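PDB 3GWB: peptidase M16 inactive domain family protein from Pseudomonas fluorescens, which belongs to the M16 metallopeptidase family but is classed with its inactive domains, so any hydrolase or metal-binding role remains uncertain. Local coordinates for residues N51-A56 against Y165-D170; L57-M62 against K185-K190; G373-Y378 against L382-D387. All blocks are in the same frame, centred on the assembly; numbering follows the deposited sequence.

Contact 1 (N51-A56 against Y165-D170); sequences NAPGVA and YAHASD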
ATOM      1  N   ASN A  51      -9.862 -25.162 -13.477  1.00 27.15           N
ATOM      2  CA  ASN A  51      -9.220 -26.152 -12.618  1.00 27.53           C
ATOM      3  C   ASN A  51      -7.863 -25.700 -12.079  1.00 27.10           C
ATOM      4  O   ASN A  51      -7.141 -26.495 -11.471  1.00 26.79           O
ATOM      5  CB  ASN A  51      -9.010 -27.449 -13.389  1.00 30.36           C
ATOM      6  CG  ASN A  51      -7.908 -27.327 -14.424  1.00 33.36           C
ATOM      7  OD1 ASN A  51      -7.981 -26.496 -15.334  1.00 35.02           O
ATOM      8  ND2 ASN A  51      -6.873 -28.148 -14.284  1.00 36.55           N
ATOM      9  N   ALA A  52      -7.507 -24.439 -12.305  1.00 24.93           N
ATOM     10  CA  ALA A  52      -6.223 -23.935 -11.829  1.00 23.08           C
ATOM     11  C   ALA A  52      -6.356 -22.653 -11.004  1.00 22.24           C
ATOM     12  O   ALA A  52      -5.888 -21.591 -11.410  1.00 21.71           O
ATOM     13  CB  ALA A  52      -5.281 -23.709 -13.013  1.00 23.47           C
ATOM     14  N   PRO A  53      -6.991 -22.743  -9.827  1.00 22.00           N
ATOM     15  CA  PRO A  53      -7.176 -21.581  -8.952  1.00 20.97           C
ATOM     16  C   PRO A  53      -5.896 -20.752  -8.844  1.00 20.88           C
ATOM     17  O   PRO A  53      -4.821 -21.293  -8.570  1.00 18.70           O
ATOM     18  CB  PRO A  53      -7.570 -22.215  -7.622  1.00 22.78           C
ATOM     19  CG  PRO A  53      -8.357 -23.414  -8.060  1.00 21.31           C
ATOM     20  CD  PRO A  53      -7.515 -23.968  -9.192  1.00 21.06           C
ATOM     21  N   GLY A  54      -6.018 -19.447  -9.080  1.00 19.83           N
ATOM     22  CA  GLY A  54      -4.866 -18.564  -9.008  1.00 16.39           C
ATOM     23  C   GLY A  54      -4.130 -18.295 -10.318  1.00 15.11           C
ATOM     24  O   GLY A  54      -3.264 -17.424 -10.371  1.00 13.34           O
ATOM     25  N   VAL A  55      -4.455 -19.022 -11.383  1.00 13.82           N
ATOM     26  CA  VAL A  55      -3.744 -18.806 -12.640  1.00 12.31           C
ATOM     27  C   VAL A  55      -4.023 -17.410 -13.209  1.00 12.28           C
ATOM     28  O   VAL A  55      -3.141 -16.781 -13.786  1.00 10.25           O
ATOM     29  CB  VAL A  55      -4.087 -19.908 -13.687  1.00 12.89           C
ATOM     30  CG1 VAL A  55      -5.527 -19.772 -14.171  1.00 11.14           C
ATOM     31  CG2 VAL A  55      -3.116 -19.831 -14.851  1.00 11.71           C
ATOM     32  N   ALA A  56      -5.238 -16.913 -13.011  1.00 12.09           N
ATOM     33  CA  ALA A  56      -5.596 -15.591 -13.511  1.00 13.12           C
ATOM     34  C   ALA A  56      -4.770 -14.510 -12.832  1.00 14.27           C
ATOM     35  O   ALA A  56      -4.225 -13.617 -13.481  1.00 12.14           O
ATOM     36  CB  ALA A  56      -7.086 -15.326 -13.282  1.00 14.28           C
ATOM     37  N   TYR A 165     -16.954 -17.735  -8.040  1.00 15.16           N
ATOM     38  CA  TYR A 165     -16.595 -16.633  -7.140  1.00 13.55           C
ATOM     39  C   TYR A 165     -16.209 -17.130  -5.752  1.00 15.13           C
ATOM     40  O   TYR A 165     -15.629 -16.385  -4.964  1.00 17.04           O
ATOM     41  CB  TYR A 165     -17.748 -15.637  -6.962  1.00 11.78           C
ATOM     42  CG  TYR A 165     -18.099 -14.784  -8.163  1.00 12.87           C
ATOM     43  CD1 TYR A 165     -17.218 -14.629  -9.234  1.00 13.56           C
ATOM     44  CD2 TYR A 165     -19.318 -14.108  -8.208  1.00 11.41           C
ATOM     45  CE1 TYR A 165     -17.552 -13.812 -10.325  1.00 13.72           C
ATOM     46  CE2 TYR A 165     -19.659 -13.298  -9.277  1.00 12.18           C
ATOM     47  CZ  TYR A 165     -18.778 -13.152 -10.333  1.00 14.99           C
ATOM     48  OH  TYR A 165     -19.140 -12.351 -11.386  1.00 15.39           O
ATOM     49  N   ALA A 166     -16.535 -18.381  -5.449  1.00 15.06           N
ATOM     50  CA  ALA A 166     -16.245 -18.941  -4.136  1.00 16.28           C
ATOM     51  C   ALA A 166     -14.769 -19.001  -3.732  1.00 17.84           C
ATOM     52  O   ALA A 166     -14.408 -18.573  -2.637  1.00 17.63           O
ATOM     53  CB  ALA A 166     -16.854 -20.333  -4.034  1.00 17.38           C
ATOM     54  N   HIS A 167     -13.915 -19.530  -4.605  1.00 18.77           N
ATOM     55  CA  HIS A 167     -12.499 -19.683  -4.277  1.00 19.05           C
ATOM     56  C   HIS A 167     -11.698 -18.387  -4.281  1.00 19.51           C
ATOM     57  O   HIS A 167     -12.018 -17.440  -4.996  1.00 18.47           O
ATOM     58  CB  HIS A 167     -11.854 -20.697  -5.225  1.00 19.96           C
ATOM     59  CG  HIS A 167     -11.660 -20.184  -6.612  1.00 20.74           C
ATOM     60  ND1 HIS A 167     -10.477 -19.614  -7.038  1.00 20.87           N
ATOM     61  CD2 HIS A 167     -12.507 -20.120  -7.669  1.00 19.75           C
ATOM     62  CE1 HIS A 167     -10.605 -19.225  -8.290  1.00 19.89           C
ATOM     63  NE2 HIS A 167     -11.826 -19.517  -8.699  1.00 21.64           N
ATOM     64  N   ALA A 168     -10.650 -18.356  -3.462  1.00 19.41           N
ATOM     65  CA  ALA A 168      -9.796 -17.184  -3.357  1.00 20.23           C
ATOM     66  C   ALA A 168      -9.100 -16.918  -4.685  1.00 20.10           C
ATOM     67  O   ALA A 168      -8.605 -17.843  -5.328  1.00 16.84           O
ATOM     68  CB  ALA A 168      -8.765 -17.393  -2.259  1.00 19.82           C
ATOM     69  N   SER A 169      -9.055 -15.648  -5.075  1.00 21.08           N
ATOM     70  CA  SER A 169      -8.430 -15.230  -6.326  1.00 21.31           C
ATOM     71  C   SER A 169      -6.970 -15.637  -6.474  1.00 21.21           C
ATOM     72  O   SER A 169      -6.523 -15.957  -7.574  1.00 21.78           O
ATOM     73  CB  SER A 169      -8.535 -13.713  -6.479  1.00 23.19           C
ATOM     74  OG  SER A 169      -9.888 -13.313  -6.572  1.00 27.71           O
ATOM     75  N   ASP A 170      -6.221 -15.613  -5.375  1.00 19.85           N
ATOM     76  CA  ASP A 170      -4.810 -15.977  -5.423  1.00 19.51           C
ATOM     77  C   ASP A 170      -4.566 -17.483  -5.354  1.00 19.77           C
ATOM     78  O   ASP A 170      -3.421 -17.926  -5.262  1.00 20.93           O
ATOM     79  CB  ASP A 170      -4.042 -15.287  -4.292  1.00 22.58           C
ATOM     80  CG  ASP A 170      -4.717 -15.458  -2.933  1.00 24.86           C
ATOM     81  OD1 ASP A 170      -5.292 -16.536  -2.670  1.00 26.56           O
ATOM     82  OD2 ASP A 170      -4.660 -14.510  -2.123  1.00 27.46           O
TER
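His167 and Pro53 meet where the loop after helix 147-160 passes the turn that starts helix 55-62. The CB of His167 points toward segment 51-56. With chi1 at 73°, CG lies between the backbone N and the carbonyl carbon, which swings the imidazole to the proline. ND1 does the touching. It lies 3.9 Å from Pro53 CB, which approaches the ring obliquely. The same nitrogen donates to Ala168 O at 3.1 Å. This bond is bent, and ND1 sits well above the carbonyl plane. At the far end of the ring, NE2 makes a weak hydrogen bond to Ser46 O. Both ring nitrogens have a carbonyl partner, which is likely to restrain rotation of the ring.

Beside this pair the backbones come very close. Gly54 CA faces Ser169 O at 3.4 Å, a CA-H...O contact with an angle of 161° at the hydrogen. Gly54 is the third residue of a type II beta turn from Ala52 to Val55, closed by Val55 N to Ala52 O, and it is also the helix N-cap residue. Its positive phi suits glycine. A side chain here would also press on Asp170 O. The carboxylate of Asp49 accepts hydrogen bonds from the N-H groups of Gly54 and Ala56, consistent with a role in holding the helix start. Around the contact, Ala52 and Val55 pack on helix 181-191, Ala168 rests on helix 147-160, and Asp170 lies against helix 126-143.

Contact 2 (L57-M62 against K185-K190); sequences LLTNAM and KAFHAK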
ATOM      1  N   LEU A  57      -4.662 -14.596 -11.515  1.00 13.57           N
ATOM      2  CA  LEU A  57      -3.910 -13.588 -10.794  1.00 14.98           C
ATOM      3  C   LEU A  57      -2.424 -13.667 -11.136  1.00 14.49           C
ATOM      4  O   LEU A  57      -1.750 -12.648 -11.289  1.00 14.08           O
ATOM      5  CB  LEU A  57      -4.141 -13.759  -9.294  1.00 16.18           C
ATOM      6  CG  LEU A  57      -3.991 -12.484  -8.465  1.00 20.29           C
ATOM      7  CD1 LEU A  57      -5.133 -12.393  -7.452  1.00 19.72           C
ATOM      8  CD2 LEU A  57      -2.630 -12.472  -7.783  1.00 19.71           C
ATOM      9  N   LEU A  58      -1.918 -14.885 -11.277  1.00 13.31           N
ATOM     10  CA  LEU A  58      -0.512 -15.073 -11.599  1.00 13.59           C
ATOM     11  C   LEU A  58      -0.187 -14.531 -12.991  1.00 11.93           C
ATOM     12  O   LEU A  58       0.846 -13.896 -13.194  1.00 12.28           O
ATOM     13  CB  LEU A  58      -0.163 -16.558 -11.506  1.00 15.96           C
ATOM     14  CG  LEU A  58       1.310 -16.964 -11.507  1.00 19.39           C
ATOM     15  CD1 LEU A  58       2.110 -16.115 -10.526  1.00 20.27           C
ATOM     16  CD2 LEU A  58       1.399 -18.450 -11.141  1.00 18.47           C
ATOM     17  N   THR A  59      -1.071 -14.775 -13.950  1.00 12.53           N
ATOM     18  CA  THR A  59      -0.842 -14.293 -15.304  1.00 10.20           C
ATOM     19  C   THR A  59      -0.805 -12.767 -15.291  1.00 10.99           C
ATOM     20  O   THR A  59       0.081 -12.154 -15.886  1.00 10.86           O
ATOM     21  CB  THR A  59      -1.956 -14.764 -16.283  1.00 11.55           C
ATOM     22  OG1 THR A  59      -2.023 -16.193 -16.290  1.00  9.44           O
ATOM     23  CG2 THR A  59      -1.654 -14.291 -17.709  1.00 13.49           C
ATOM     24  N   ASN A  60      -1.760 -12.154 -14.599  1.00 10.26           N
ATOM     25  CA  ASN A  60      -1.821 -10.701 -14.536  1.00 10.29           C
ATOM     26  C   ASN A  60      -0.600 -10.085 -13.862  1.00  9.72           C
ATOM     27  O   ASN A  60      -0.157  -8.999 -14.231  1.00 11.37           O
ATOM     28  CB  ASN A  60      -3.097 -10.258 -13.816  1.00  9.54           C
ATOM     29  CG  ASN A  60      -3.244  -8.751 -13.778  1.00  7.60           C
ATOM     30  OD1 ASN A  60      -2.814  -8.097 -12.830  1.00  7.08           O
ATOM     31  ND2 ASN A  60      -3.837  -8.190 -14.821  1.00  9.58           N
ATOM     32  N   ALA A  61      -0.052 -10.785 -12.878  1.00  9.54           N
ATOM     33  CA  ALA A  61       1.114 -10.299 -12.158  1.00 11.13           C
ATOM     34  C   ALA A  61       2.383 -10.431 -12.986  1.00 11.25           C
ATOM     35  O   ALA A  61       3.325  -9.660 -12.805  1.00 10.01           O
ATOM     36  CB  ALA A  61       1.275 -11.072 -10.852  1.00 12.47           C
HETATM   37  N   MSE A  62       2.405 -11.403 -13.893  1.00  9.77           N
HETATM   38  CA  MSE A  62       3.585 -11.649 -14.724  1.00 12.16           C
HETATM   39  C   MSE A  62       3.698 -10.794 -15.991  1.00 13.68           C
HETATM   40  O   MSE A  62       4.727 -10.827 -16.669  1.00 14.50           O
HETATM   41  CB  MSE A  62       3.633 -13.131 -15.109  1.00 10.91           C
HETATM   42  CG  MSE A  62       3.895 -14.101 -13.943  1.00 13.68           C
HETATM   43 SE   MSE A  62       5.637 -14.173 -13.475  1.00 13.40          SE
HETATM   44  CE  MSE A  62       6.324 -14.894 -14.993  1.00 15.70           C
ATOM     45  N   LYS A 185       0.681 -19.169 -20.558  1.00 10.93           N
ATOM     46  CA  LYS A 185       0.660 -18.801 -21.967  1.00 12.92           C
ATOM     47  C   LYS A 185      -0.706 -19.062 -22.577  1.00 11.59           C
ATOM     48  O   LYS A 185      -1.229 -18.236 -23.328  1.00  8.84           O
ATOM     49  CB  LYS A 185       1.735 -19.578 -22.737  1.00 15.40           C
ATOM     50  CG  LYS A 185       3.149 -19.073 -22.507  1.00 17.83           C
ATOM     51  CD  LYS A 185       4.152 -19.877 -23.323  1.00 23.52           C
ATOM     52  CE  LYS A 185       5.565 -19.353 -23.125  1.00 28.27           C
ATOM     53  NZ  LYS A 185       6.562 -20.108 -23.937  1.00 30.28           N
ATOM     54  N   ALA A 186      -1.283 -20.208 -22.240  1.00  8.95           N
ATOM     55  CA  ALA A 186      -2.593 -20.582 -22.757  1.00 10.31           C
ATOM     56  C   ALA A 186      -3.696 -19.706 -22.171  1.00  9.95           C
ATOM     57  O   ALA A 186      -4.627 -19.321 -22.881  1.00  8.47           O
ATOM     58  CB  ALA A 186      -2.872 -22.046 -22.453  1.00 12.18           C
ATOM     59  N   PHE A 187      -3.607 -19.402 -20.876  1.00 10.53           N
ATOM     60  CA  PHE A 187      -4.613 -18.553 -20.243  1.00  9.75           C
ATOM     61  C   PHE A 187      -4.575 -17.155 -20.858  1.00  9.77           C
ATOM     62  O   PHE A 187      -5.615 -16.563 -21.142  1.00 11.69           O
ATOM     63  CB  PHE A 187      -4.380 -18.432 -18.736  1.00 10.55           C
ATOM     64  CG  PHE A 187      -5.432 -17.622 -18.031  1.00 12.76           C
ATOM     65  CD1 PHE A 187      -6.705 -18.151 -17.824  1.00  9.83           C
ATOM     66  CD2 PHE A 187      -5.184 -16.307 -17.647  1.00 12.82           C
ATOM     67  CE1 PHE A 187      -7.706 -17.389 -17.233  1.00 11.58           C
ATOM     68  CE2 PHE A 187      -6.186 -15.534 -17.051  1.00 13.88           C
ATOM     69  CZ  PHE A 187      -7.447 -16.073 -16.853  1.00 12.07           C
ATOM     70  N   HIS A 188      -3.370 -16.629 -21.053  1.00  7.80           N
ATOM     71  CA  HIS A 188      -3.189 -15.301 -21.639  1.00  8.70           C
ATOM     72  C   HIS A 188      -3.760 -15.203 -23.057  1.00 10.05           C
ATOM     73  O   HIS A 188      -4.426 -14.226 -23.398  1.00  9.06           O
ATOM     74  CB  HIS A 188      -1.700 -14.941 -21.649  1.00  7.12           C
ATOM     75  CG  HIS A 188      -1.411 -13.559 -22.147  1.00  6.17           C
ATOM     76  ND1 HIS A 188      -1.120 -13.289 -23.467  1.00  7.69           N
ATOM     77  CD2 HIS A 188      -1.415 -12.366 -21.512  1.00  3.75           C
ATOM     78  CE1 HIS A 188      -0.961 -11.986 -23.624  1.00  2.67           C
ATOM     79  NE2 HIS A 188      -1.136 -11.404 -22.450  1.00  5.11           N
ATOM     80  N   ALA A 189      -3.508 -16.221 -23.876  1.00 10.94           N
ATOM     81  CA  ALA A 189      -3.992 -16.228 -25.257  1.00 12.12           C
ATOM     82  C   ALA A 189      -5.521 -16.247 -25.312  1.00 12.54           C
ATOM     83  O   ALA A 189      -6.137 -15.735 -26.254  1.00 10.98           O
ATOM     84  CB  ALA A 189      -3.427 -17.440 -25.995  1.00 15.52           C
ATOM     85  N   LYS A 190      -6.121 -16.833 -24.287  1.00 10.97           N
ATOM     86  CA  LYS A 190      -7.569 -16.943 -24.188  1.00 12.55           C
ATOM     87  C   LYS A 190      -8.252 -15.760 -23.495  1.00 12.24           C
ATOM     88  O   LYS A 190      -9.214 -15.192 -24.015  1.00 12.80           O
ATOM     89  CB  LYS A 190      -7.925 -18.226 -23.430  1.00 15.16           C
ATOM     90  CG  LYS A 190      -9.401 -18.373 -23.087  1.00 15.78           C
ATOM     91  CD  LYS A 190      -9.714 -19.754 -22.492  1.00 19.15           C
ATOM     92  CE  LYS A 190      -9.127 -19.937 -21.104  1.00 18.80           C
ATOM     93  NZ  LYS A 190      -9.742 -18.980 -20.136  1.00 22.48           N
TER
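Thr59 projects from helix 55-62 between Phe187 and His188 of helix 181-191. This is the tight part of the contact. Thr59 OG1 lies 3.4 Å from Phe187 CD2 and reaches the ring obliquely. The hydroxyl is also hydrogen-bonded to Val55 O, one helical turn back. CG2 is anti to the backbone N (OG1 chi1 -58°), which places the methyl 4.0 Å from His188 CB, at the edge of the imidazole. With an alanine here, OG1 and CG2 are gone, and Phe187 CD2 and His188 CB would probably lose their close neighbour.

In active M16 peptidases the matching helix carries the zinc-binding HXXEH motif. By sequence, Leu57, Asn60 and Ala61 probably take the places of its first histidine, glutamate and second histidine, consistent with the absence of that zinc site on this helix. His188 has two more partners: NE2 is hydrogen-bonded to Val119 O, and the ring stacks on Tyr192.

Another side of helix 181-191 faces solvent, with Lys185, Ala186 and Ala189 exposed. The CB of Lys185 points away from helix 55-62.

Contact 3 (G373-Y378 against L382-D387); sequences GAMGFY and LSYLED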
ATOM      1  N   GLY A 373     -14.436   2.116 -17.566  1.00 12.36           N
ATOM      2  CA  GLY A 373     -14.094   0.711 -17.662  1.00 13.34           C
ATOM      3  C   GLY A 373     -15.252  -0.142 -17.184  1.00 12.62           C
ATOM      4  O   GLY A 373     -15.608  -1.128 -17.828  1.00 14.21           O
ATOM      5  N   ALA A 374     -15.844   0.240 -16.055  1.00 11.78           N
ATOM      6  CA  ALA A 374     -16.974  -0.500 -15.503  1.00 12.59           C
ATOM      7  C   ALA A 374     -18.183  -0.386 -16.429  1.00 10.25           C
ATOM      8  O   ALA A 374     -18.917  -1.353 -16.615  1.00 11.12           O
ATOM      9  CB  ALA A 374     -17.330   0.029 -14.116  1.00 10.37           C
HETATM   10  N   MSE A 375     -18.388   0.794 -17.006  1.00 10.81           N
HETATM   11  CA  MSE A 375     -19.506   1.002 -17.922  1.00 10.84           C
HETATM   12  C   MSE A 375     -19.389   0.032 -19.095  1.00 10.84           C
HETATM   13  O   MSE A 375     -20.362  -0.638 -19.466  1.00 12.41           O
HETATM   14  CB  MSE A 375     -19.518   2.450 -18.434  1.00 12.13           C
HETATM   15  CG  MSE A 375     -20.022   3.488 -17.408  1.00 12.78           C
HETATM   16 SE   MSE A 375     -19.719   5.234 -17.880  1.00 12.59          SE
HETATM   17  CE  MSE A 375     -20.536   5.317 -19.448  1.00 13.53           C
ATOM     18  N   GLY A 376     -18.190  -0.054 -19.666  1.00  9.79           N
ATOM     19  CA  GLY A 376     -17.977  -0.937 -20.796  1.00 10.75           C
ATOM     20  C   GLY A 376     -18.025  -2.411 -20.452  1.00 10.68           C
ATOM     21  O   GLY A 376     -18.644  -3.205 -21.165  1.00 11.34           O
ATOM     22  N   PHE A 377     -17.375  -2.775 -19.354  1.00 11.53           N
ATOM     23  CA  PHE A 377     -17.323  -4.162 -18.923  1.00 13.88           C
ATOM     24  C   PHE A 377     -18.692  -4.712 -18.548  1.00 13.89           C
ATOM     25  O   PHE A 377     -19.020  -5.846 -18.884  1.00 13.11           O
ATOM     26  CB  PHE A 377     -16.387  -4.319 -17.728  1.00 12.94           C
ATOM     27  CG  PHE A 377     -16.088  -5.750 -17.377  1.00 13.74           C
ATOM     28  CD1 PHE A 377     -15.128  -6.463 -18.085  1.00 15.54           C
ATOM     29  CD2 PHE A 377     -16.803  -6.401 -16.376  1.00 11.91           C
ATOM     30  CE1 PHE A 377     -14.856  -7.795 -17.773  1.00 16.61           C
ATOM     31  CE2 PHE A 377     -16.541  -7.733 -16.058  1.00 15.52           C
ATOM     32  CZ  PHE A 377     -15.578  -8.437 -16.766  1.00 13.08           C
ATOM     33  N   TYR A 378     -19.493  -3.902 -17.865  1.00 13.55           N
ATOM     34  CA  TYR A 378     -20.818  -4.337 -17.430  1.00 15.56           C
ATOM     35  C   TYR A 378     -21.965  -3.884 -18.326  1.00 16.65           C
ATOM     36  O   TYR A 378     -23.138  -4.053 -17.977  1.00 19.20           O
ATOM     37  CB  TYR A 378     -21.054  -3.857 -16.000  1.00 13.20           C
ATOM     38  CG  TYR A 378     -20.088  -4.468 -15.021  1.00 13.18           C
ATOM     39  CD1 TYR A 378     -20.133  -5.833 -14.737  1.00 13.94           C
ATOM     40  CD2 TYR A 378     -19.121  -3.693 -14.388  1.00 13.56           C
ATOM     41  CE1 TYR A 378     -19.249  -6.412 -13.849  1.00 14.00           C
ATOM     42  CE2 TYR A 378     -18.224  -4.265 -13.490  1.00 16.41           C
ATOM     43  CZ  TYR A 378     -18.297  -5.627 -13.227  1.00 14.66           C
ATOM     44  OH  TYR A 378     -17.424  -6.213 -12.343  1.00 18.70           O
ATOM     45  N   LEU A 382     -24.666   4.499 -21.818  1.00 19.17           N
ATOM     46  CA  LEU A 382     -23.665   5.517 -22.090  1.00 22.15           C
ATOM     47  C   LEU A 382     -23.815   6.745 -21.185  1.00 22.68           C
ATOM     48  O   LEU A 382     -22.843   7.444 -20.903  1.00 24.73           O
ATOM     49  CB  LEU A 382     -23.747   5.940 -23.552  1.00 23.03           C
ATOM     50  CG  LEU A 382     -22.507   6.646 -24.079  1.00 25.42           C
ATOM     51  CD1 LEU A 382     -21.334   5.684 -24.034  1.00 25.22           C
ATOM     52  CD2 LEU A 382     -22.757   7.124 -25.498  1.00 27.16           C
ATOM     53  N   SER A 383     -25.037   6.995 -20.728  1.00 22.81           N
ATOM     54  CA  SER A 383     -25.312   8.138 -19.862  1.00 23.20           C
ATOM     55  C   SER A 383     -25.322   7.733 -18.396  1.00 23.91           C
ATOM     56  O   SER A 383     -25.865   8.447 -17.554  1.00 23.33           O
ATOM     57  CB  SER A 383     -26.667   8.743 -20.223  1.00 25.04           C
ATOM     58  OG  SER A 383     -27.691   7.767 -20.105  1.00 25.25           O
ATOM     59  N   TYR A 384     -24.714   6.591 -18.093  1.00 23.65           N
ATOM     60  CA  TYR A 384     -24.677   6.087 -16.725  1.00 25.44           C
ATOM     61  C   TYR A 384     -24.245   7.116 -15.682  1.00 25.51           C
ATOM     62  O   TYR A 384     -24.885   7.268 -14.643  1.00 24.81           O
ATOM     63  CB  TYR A 384     -23.748   4.880 -16.627  1.00 25.21           C
ATOM     64  CG  TYR A 384     -23.706   4.307 -15.232  1.00 27.08           C
ATOM     65  CD1 TYR A 384     -24.776   3.561 -14.737  1.00 28.34           C
ATOM     66  CD2 TYR A 384     -22.629   4.560 -14.384  1.00 27.96           C
ATOM     67  CE1 TYR A 384     -24.780   3.087 -13.436  1.00 29.25           C
ATOM     68  CE2 TYR A 384     -22.623   4.089 -13.072  1.00 29.64           C
ATOM     69  CZ  TYR A 384     -23.704   3.354 -12.606  1.00 30.60           C
ATOM     70  OH  TYR A 384     -23.722   2.892 -11.309  1.00 33.69           O
ATOM     71  N   LEU A 385     -23.149   7.809 -15.951  1.00 27.52           N
ATOM     72  CA  LEU A 385     -22.645   8.799 -15.011  1.00 29.18           C
ATOM     73  C   LEU A 385     -23.712   9.824 -14.648  1.00 29.68           C
ATOM     74  O   LEU A 385     -24.048   9.994 -13.470  1.00 27.90           O
ATOM     75  CB  LEU A 385     -21.427   9.511 -15.602  1.00 29.69           C
ATOM     76  CG  LEU A 385     -20.235   8.607 -15.931  1.00 30.71           C
ATOM     77  CD1 LEU A 385     -19.115   9.441 -16.543  1.00 30.81           C
ATOM     78  CD2 LEU A 385     -19.762   7.907 -14.666  1.00 31.14           C
ATOM     79  N   GLU A 386     -24.241  10.503 -15.662  1.00 29.63           N
ATOM     80  CA  GLU A 386     -25.262  11.521 -15.448  1.00 30.59           C
ATOM     81  C   GLU A 386     -26.502  10.943 -14.775  1.00 28.95           C
ATOM     82  O   GLU A 386     -27.098  11.583 -13.909  1.00 28.56           O
ATOM     83  CB  GLU A 386     -25.665  12.170 -16.776  1.00 33.98           C
ATOM     84  CG  GLU A 386     -24.495  12.637 -17.632  1.00 38.82           C
ATOM     85  CD  GLU A 386     -23.963  11.539 -18.538  1.00 42.94           C
ATOM     86  OE1 GLU A 386     -24.736  11.059 -19.399  1.00 45.20           O
ATOM     87  OE2 GLU A 386     -22.779  11.160 -18.393  1.00 43.40           O
ATOM     88  N   ASP A 387     -26.885   9.733 -15.168  1.00 26.42           N
ATOM     89  CA  ASP A 387     -28.064   9.100 -14.594  1.00 26.25           C
ATOM     90  C   ASP A 387     -27.869   8.754 -13.124  1.00 25.11           C
ATOM     91  O   ASP A 387     -28.811   8.835 -12.333  1.00 24.72           O
ATOM     92  CB  ASP A 387     -28.432   7.827 -15.365  1.00 27.30           C
ATOM     93  CG  ASP A 387     -28.694   8.086 -16.839  1.00 31.79           C
ATOM     94  OD1 ASP A 387     -29.241   9.163 -17.172  1.00 34.04           O
ATOM     95  OD2 ASP A 387     -28.365   7.205 -17.665  1.00 33.31           O
TER
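Met375, modelled as selenomethionine, reaches from the end of helix 365-377 and touches Leu382, Tyr384 and Leu385. Its CG lies 4.1 Å from Tyr384 CB and comes at the ring obliquely. SE lies 3.9 Å from Leu385 CG, and the two side chains cross at about a right angle. The chain then bends at chi3 (57°), which brings CE to 3.5 Å from Leu382 O. One side chain therefore covers both the linker end and the first turn of helix 384-394.

The next shell lies in the first turn of helix 384-394. Ser383 is the N-cap residue, but its side chain makes no capping bond. Its OG instead donates to Asp387 OD2 at 2.6 Å, on the syn side of the carboxylate. Asp387 N bonds to Ser383 O, and Asp387 OD1 forms a salt bridge with Arg390. Tyr384 is fixed at its tip, where OH is hydrogen-bonded to Arg261.

Phe377 CD2 sits over the centre of one face of the Tyr378 ring, 3.5 Å above it. Tyr378 OH is hydrogen-bonded to Asp93. The contact joins two consecutive helices, 365-377 and 384-394, linked by a short loop. Phe377 packs on Ala43, Tyr378 on Met94 and Leu382 on Val14, all in loops of the first half of the chain.

No hydrogen bond crosses it: Met375 makes van der Waals contacts, and CE beside Leu382 O would add at most a weak electrostatic attraction.

In the fold
Contacts 1 and 2 are neighbours, with centres about 12 Å apart. Both use helix 55-62, contact 1 at its start and contact 2 further along. Ala56 CA touches Phe187 CE2 at 3.6 Å, so one packing continues into the other. Along the chain their segments alternate: 51-56, 57-62, 165-170, 185-190. They tie this early helix to the later loop and to helix 181-191. Contact 3 comes after both. Its centre is about 27 Å from the centres of both, and it lies across the chain's centre from contact 1. It joins helices 365-377 and 384-394, which come after four strands of the five-stranded sheet and before its strand 414-419. It is therefore a local joint, whereas contacts 1 and 2 close long chain loops.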